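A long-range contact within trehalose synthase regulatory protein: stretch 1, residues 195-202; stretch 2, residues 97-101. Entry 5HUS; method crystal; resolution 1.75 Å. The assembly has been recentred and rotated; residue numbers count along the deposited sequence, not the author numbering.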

ATOM      1  N   VAL A 195       1.635 -12.252  -5.800  1.00 17.86           N
ATOM      2  CA  VAL A 195       1.766 -13.156  -4.661  1.00 18.40           C
ATOM      3  C   VAL A 195       2.332 -12.371  -3.477  1.00 18.98           C
ATOM      4  O   VAL A 195       3.420 -11.784  -3.585  1.00 20.17           O
ATOM      5  CB  VAL A 195       2.678 -14.369  -5.002  1.00 20.29           C
ATOM      6  CG1 VAL A 195       2.677 -15.388  -3.854  1.00 19.25           C
ATOM      7  CG2 VAL A 195       2.234 -15.015  -6.302  1.00 22.37           C
ATOM      8  N   GLN A 196       1.585 -12.316  -2.375  1.00 18.44           N
ATOM      9  CA  GLN A 196       2.059 -11.594  -1.197  1.00 20.95           C
ATOM     10  C   GLN A 196       1.557 -12.197   0.108  1.00 17.97           C
ATOM     11  O   GLN A 196       0.618 -13.009   0.125  1.00 20.47           O
ATOM     12  CB  GLN A 196       1.656 -10.103  -1.263  1.00 21.33           C
ATOM     13  CG  GLN A 196       0.193  -9.870  -1.071  1.00 24.09           C
ATOM     14  CD  GLN A 196      -0.154  -8.392  -0.917  1.00 35.86           C
ATOM     15  OE1 GLN A 196      -1.140  -8.031  -0.279  1.00 53.25           O
ATOM     16  NE2 GLN A 196       0.651  -7.540  -1.512  1.00 33.93           N
ATOM     17  N   LYS A 197       2.210 -11.784   1.190  1.00 19.39           N
ATOM     18  CA  LYS A 197       1.800 -12.137   2.539  1.00 18.55           C
ATOM     19  C   LYS A 197       0.430 -11.557   2.864  1.00 21.21           C
ATOM     20  O   LYS A 197       0.149 -10.390   2.577  1.00 19.10           O
ATOM     21  CB  LYS A 197       2.827 -11.638   3.558  1.00 20.40           C
ATOM     22  CG  LYS A 197       3.690 -12.720   4.176  1.00 51.55           C
ATOM     23  CD  LYS A 197       2.853 -13.674   5.011  1.00 45.10           C
ATOM     24  CE  LYS A 197       3.427 -13.872   6.405  1.00 35.83           C
ATOM     25  NZ  LYS A 197       3.091 -15.214   6.955  1.00 39.43           N
ATOM     26  N   ASP A 198      -0.420 -12.370   3.482  1.00 18.52           N
ATOM     27  CA  ASP A 198      -1.765 -11.937   3.860  1.00 19.57           C
ATOM     28  C   ASP A 198      -1.765 -10.685   4.729  1.00 23.07           C
ATOM     29  O   ASP A 198      -1.024 -10.603   5.710  1.00 21.68           O
ATOM     30  CB  ASP A 198      -2.499 -13.056   4.611  1.00 22.39           C
ATOM     31  CG  ASP A 198      -2.840 -14.225   3.723  1.00 30.59           C
ATOM     32  OD1 ASP A 198      -2.570 -14.155   2.502  1.00 28.18           O
ATOM     33  OD2 ASP A 198      -3.396 -15.212   4.245  1.00 27.81           O
ATOM     34  N   GLN A 199      -2.611  -9.723   4.354  1.00 21.79           N
ATOM     35  CA  GLN A 199      -2.823  -8.492   5.108  1.00 17.37           C
ATOM     36  C   GLN A 199      -1.535  -7.726   5.426  1.00 20.20           C
ATOM     37  O   GLN A 199      -1.462  -7.020   6.425  1.00 20.58           O
ATOM     38  CB  GLN A 199      -3.586  -8.796   6.408  1.00 25.72           C
ATOM     39  CG  GLN A 199      -5.035  -9.220   6.176  1.00 28.33           C
ATOM     40  CD  GLN A 199      -5.815  -9.446   7.465  1.00 32.66           C
ATOM     41  OE1 GLN A 199      -5.255  -9.835   8.490  1.00 37.86           O
ATOM     42  NE2 GLN A 199      -7.118  -9.200   7.413  1.00 42.52           N
ATOM     43  N   ILE A 200      -0.525  -7.836   4.572  1.00 19.98           N
ATOM     44  CA  ILE A 200       0.744  -7.192   4.899  1.00 20.12           C
ATOM     45  C   ILE A 200       0.606  -5.656   4.840  1.00 16.63           C
ATOM     46  O   ILE A 200       1.250  -4.950   5.619  1.00 15.86           O
ATOM     47  CB  ILE A 200       1.901  -7.706   3.979  1.00 21.47           C
ATOM     48  CG1 ILE A 200       3.264  -7.252   4.513  1.00 18.79           C
ATOM     49  CG2 ILE A 200       1.699  -7.286   2.530  1.00 21.26           C
ATOM     50  CD1 ILE A 200       3.554  -7.713   5.923  1.00 24.24           C
ATOM     51  N   SER A 201      -0.267  -5.139   3.979  1.00 18.96           N
ATOM     52  CA  SER A 201      -0.473  -3.685   3.920  1.00 18.62           C
ATOM     53  C   SER A 201      -1.164  -3.197   5.189  1.00 15.71           C
ATOM     54  O   SER A 201      -0.853  -2.127   5.710  1.00 17.58           O
ATOM     55  CB  SER A 201      -1.282  -3.284   2.678  1.00 23.35           C
ATOM     56  OG  SER A 201      -2.596  -3.809   2.726  1.00 24.74           O
ATOM     57  N   LEU A 202      -2.100  -3.997   5.694  1.00 19.17           N
ATOM     58  CA  LEU A 202      -2.788  -3.660   6.940  1.00 23.18           C
ATOM     59  C   LEU A 202      -1.809  -3.645   8.102  1.00 17.62           C
ATOM     60  O   LEU A 202      -1.848  -2.752   8.945  1.00 19.13           O
ATOM     61  CB  LEU A 202      -3.921  -4.653   7.227  1.00 20.53           C
ATOM     62  CG  LEU A 202      -5.277  -4.469   6.538  1.00 27.54           C
ATOM     63  CD1 LEU A 202      -5.182  -4.574   5.035  1.00 34.97           C
ATOM     64  CD2 LEU A 202      -6.265  -5.496   7.077  1.00 34.05           C
TER
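Stretch 2, residues 97-101: ENGNF

What shape does stretch 2 take, and how does it lie on stretch 1? It forms no regular helix or strand. Glu-97 and Asn-98 both have positive phi, at 46° and 61°, Gly-99 has a phi of 129°, and the chain returns to negative phi at Asn-100 (-65°) and Phe-101 (-138°). The resulting bend is held by Asn-100, whose ND2 donates to Glu-97 O at 2.8 Å, while its N makes a weak bond of 3.4 Å to the same Glu-97 O. The middle three residues of this bend carry nearly all of the contact, and the nearest pair of CA atoms across the stretches is Ser-201 CA and Gly-99 CA, 4.5 Å apart. The pairing does not run one way: Gln-196 meets Asn-98 and Lys-197 meets Asn-100, then Ser-201 lies back against Asn-98 and Gly-99. The two stretches together bury 284 Å², although at least 97 positions separate any touching residues.

What does the strand at the start of stretch 1 contribute? Val-195 is out of reach, but Gln-196 points toward stretch 2 and makes the single direct hydrogen bond between the stretches. Gln-196 NE2 donates to Asn-98 OD1 at 3.0 Å with an N-H...acceptor angle of 159°, a nearly straight approach. Asn-98 leaves its CA sideways, with chi1 in t, and the end of its side chain comes nearer to stretch 1. Lys-197 also sets out toward stretch 2, with its CB 4.5 Å from Asn-100 OD1, before the end of its side chain leads away. A water bridges the same two residues through the backbone of Lys-197: it accepts from Lys-197 N at 2.9 Å and donates to Asn-100 OD1 at 2.8 Å.

How does stretch 1 pass from strand to helix beside this bend? A type II turn runs from Lys-197 to Ile-200, with a weak bond of 3.3 Å from Ile-200 N to Lys-197 O. Asp-198 and Gln-199 make no contact with stretch 2, and Gln-199, at the N-cap position, points away from it. The turn therefore lets the chain leave the contact and come back with Ile-200. This side chain points toward stretch 2 and spans the bend: Ile-200 CG2 is 3.6 Å from Asn-98 O, and Ile-200 CG1 is 3.6 Å from Gly-99 C and 3.7 Å from Asn-100 OD1.

Why is the approach so close where the helix begins? Ser-201 CA is 3.1 Å from Asn-98 O, and Ser-201 CB is 3.8 Å from Asn-98 ND2. Although Ser-201 N is 3.3 Å from Asn-98 O, the angle is too poor for a hydrogen bond, so the backbones pack together here without one. Gly-99 suits this site because an ideal CB would point toward stretch 1 and fall 2.5 Å from Ile-200 O, a clash, and its backbone angles by themselves already call for glycine. The contact ends with Ser-201; the CA-to-CB bond of Leu-202 points away, and although the end of the side chain comes nearer it stays out of contact.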

ATOM      1  N   GLU A  97       6.986  -2.585  -1.176  1.00 16.61           N
ATOM      2  CA  GLU A  97       6.376  -3.880  -1.498  1.00 17.53           C
ATOM      3  C   GLU A  97       5.085  -4.092  -0.723  1.00 18.49           C
ATOM      4  O   GLU A  97       4.856  -5.141  -0.110  1.00 17.16           O
ATOM      5  CB  GLU A  97       7.363  -5.027  -1.247  1.00 19.31           C
ATOM      6  CG  GLU A  97       8.610  -4.923  -2.128  1.00 19.41           C
ATOM      7  CD  GLU A  97       9.378  -6.225  -2.251  1.00 18.04           C
ATOM      8  OE1 GLU A  97       8.742  -7.304  -2.344  1.00 17.19           O
ATOM      9  OE2 GLU A  97      10.623  -6.166  -2.271  1.00 19.40           O
ATOM     10  N   ASN A  98       4.257  -3.055  -0.753  1.00 15.55           N
ATOM     11  CA  ASN A  98       2.907  -3.076  -0.209  1.00 16.59           C
ATOM     12  C   ASN A  98       2.851  -3.345   1.286  1.00 20.53           C
ATOM     13  O   ASN A  98       1.820  -3.751   1.798  1.00 18.77           O
ATOM     14  CB  ASN A  98       2.058  -4.107  -0.958  1.00 18.33           C
ATOM     15  CG  ASN A  98       0.578  -3.849  -0.821  1.00 29.74           C
ATOM     16  OD1 ASN A  98      -0.222  -4.783  -0.721  1.00 35.31           O
ATOM     17  ND2 ASN A  98       0.200  -2.575  -0.793  1.00 27.29           N
ATOM     18  N   GLY A  99       3.951  -3.104   1.990  1.00 15.27           N
ATOM     19  CA  GLY A  99       3.930  -3.263   3.431  1.00 16.99           C
ATOM     20  C   GLY A  99       5.033  -4.119   4.023  1.00 19.49           C
ATOM     21  O   GLY A  99       5.240  -4.098   5.238  1.00 18.13           O
ATOM     22  N   ASN A 100       5.745  -4.868   3.186  1.00 16.80           N
ATOM     23  CA  ASN A 100       6.787  -5.765   3.692  1.00 14.82           C
ATOM     24  C   ASN A 100       7.953  -5.021   4.340  1.00 19.63           C
ATOM     25  O   ASN A 100       8.645  -5.563   5.198  1.00 18.70           O
ATOM     26  CB  ASN A 100       7.307  -6.663   2.565  1.00 17.67           C
ATOM     27  CG  ASN A 100       6.324  -7.745   2.204  1.00 18.76           C
ATOM     28  OD1 ASN A 100       6.216  -8.761   2.900  1.00 19.28           O
ATOM     29  ND2 ASN A 100       5.582  -7.530   1.120  1.00 16.27           N
ATOM     30  N   PHE A 101       8.164  -3.777   3.927  1.00 16.52           N
ATOM     31  CA  PHE A 101       9.265  -2.964   4.448  1.00 17.31           C
ATOM     32  C   PHE A 101       8.815  -1.540   4.708  1.00 19.19           C
ATOM     33  O   PHE A 101       8.065  -0.979   3.927  1.00 18.34           O
ATOM     34  CB  PHE A 101      10.445  -2.962   3.471  1.00 15.54           C
ATOM     35  CG  PHE A 101      10.864  -4.337   3.035  1.00 17.75           C
ATOM     36  CD1 PHE A 101      11.668  -5.124   3.848  1.00 18.52           C
ATOM     37  CD2 PHE A 101      10.442  -4.847   1.816  1.00 19.09           C
ATOM     38  CE1 PHE A 101      12.046  -6.401   3.449  1.00 20.19           C
ATOM     39  CE2 PHE A 101      10.814  -6.122   1.411  1.00 18.87           C
ATOM     40  CZ  PHE A 101      11.620  -6.899   2.229  1.00 18.92           C
TER
HETATM   41  O   HOH W   1       4.795 -10.390   1.123  1.00 30.57           O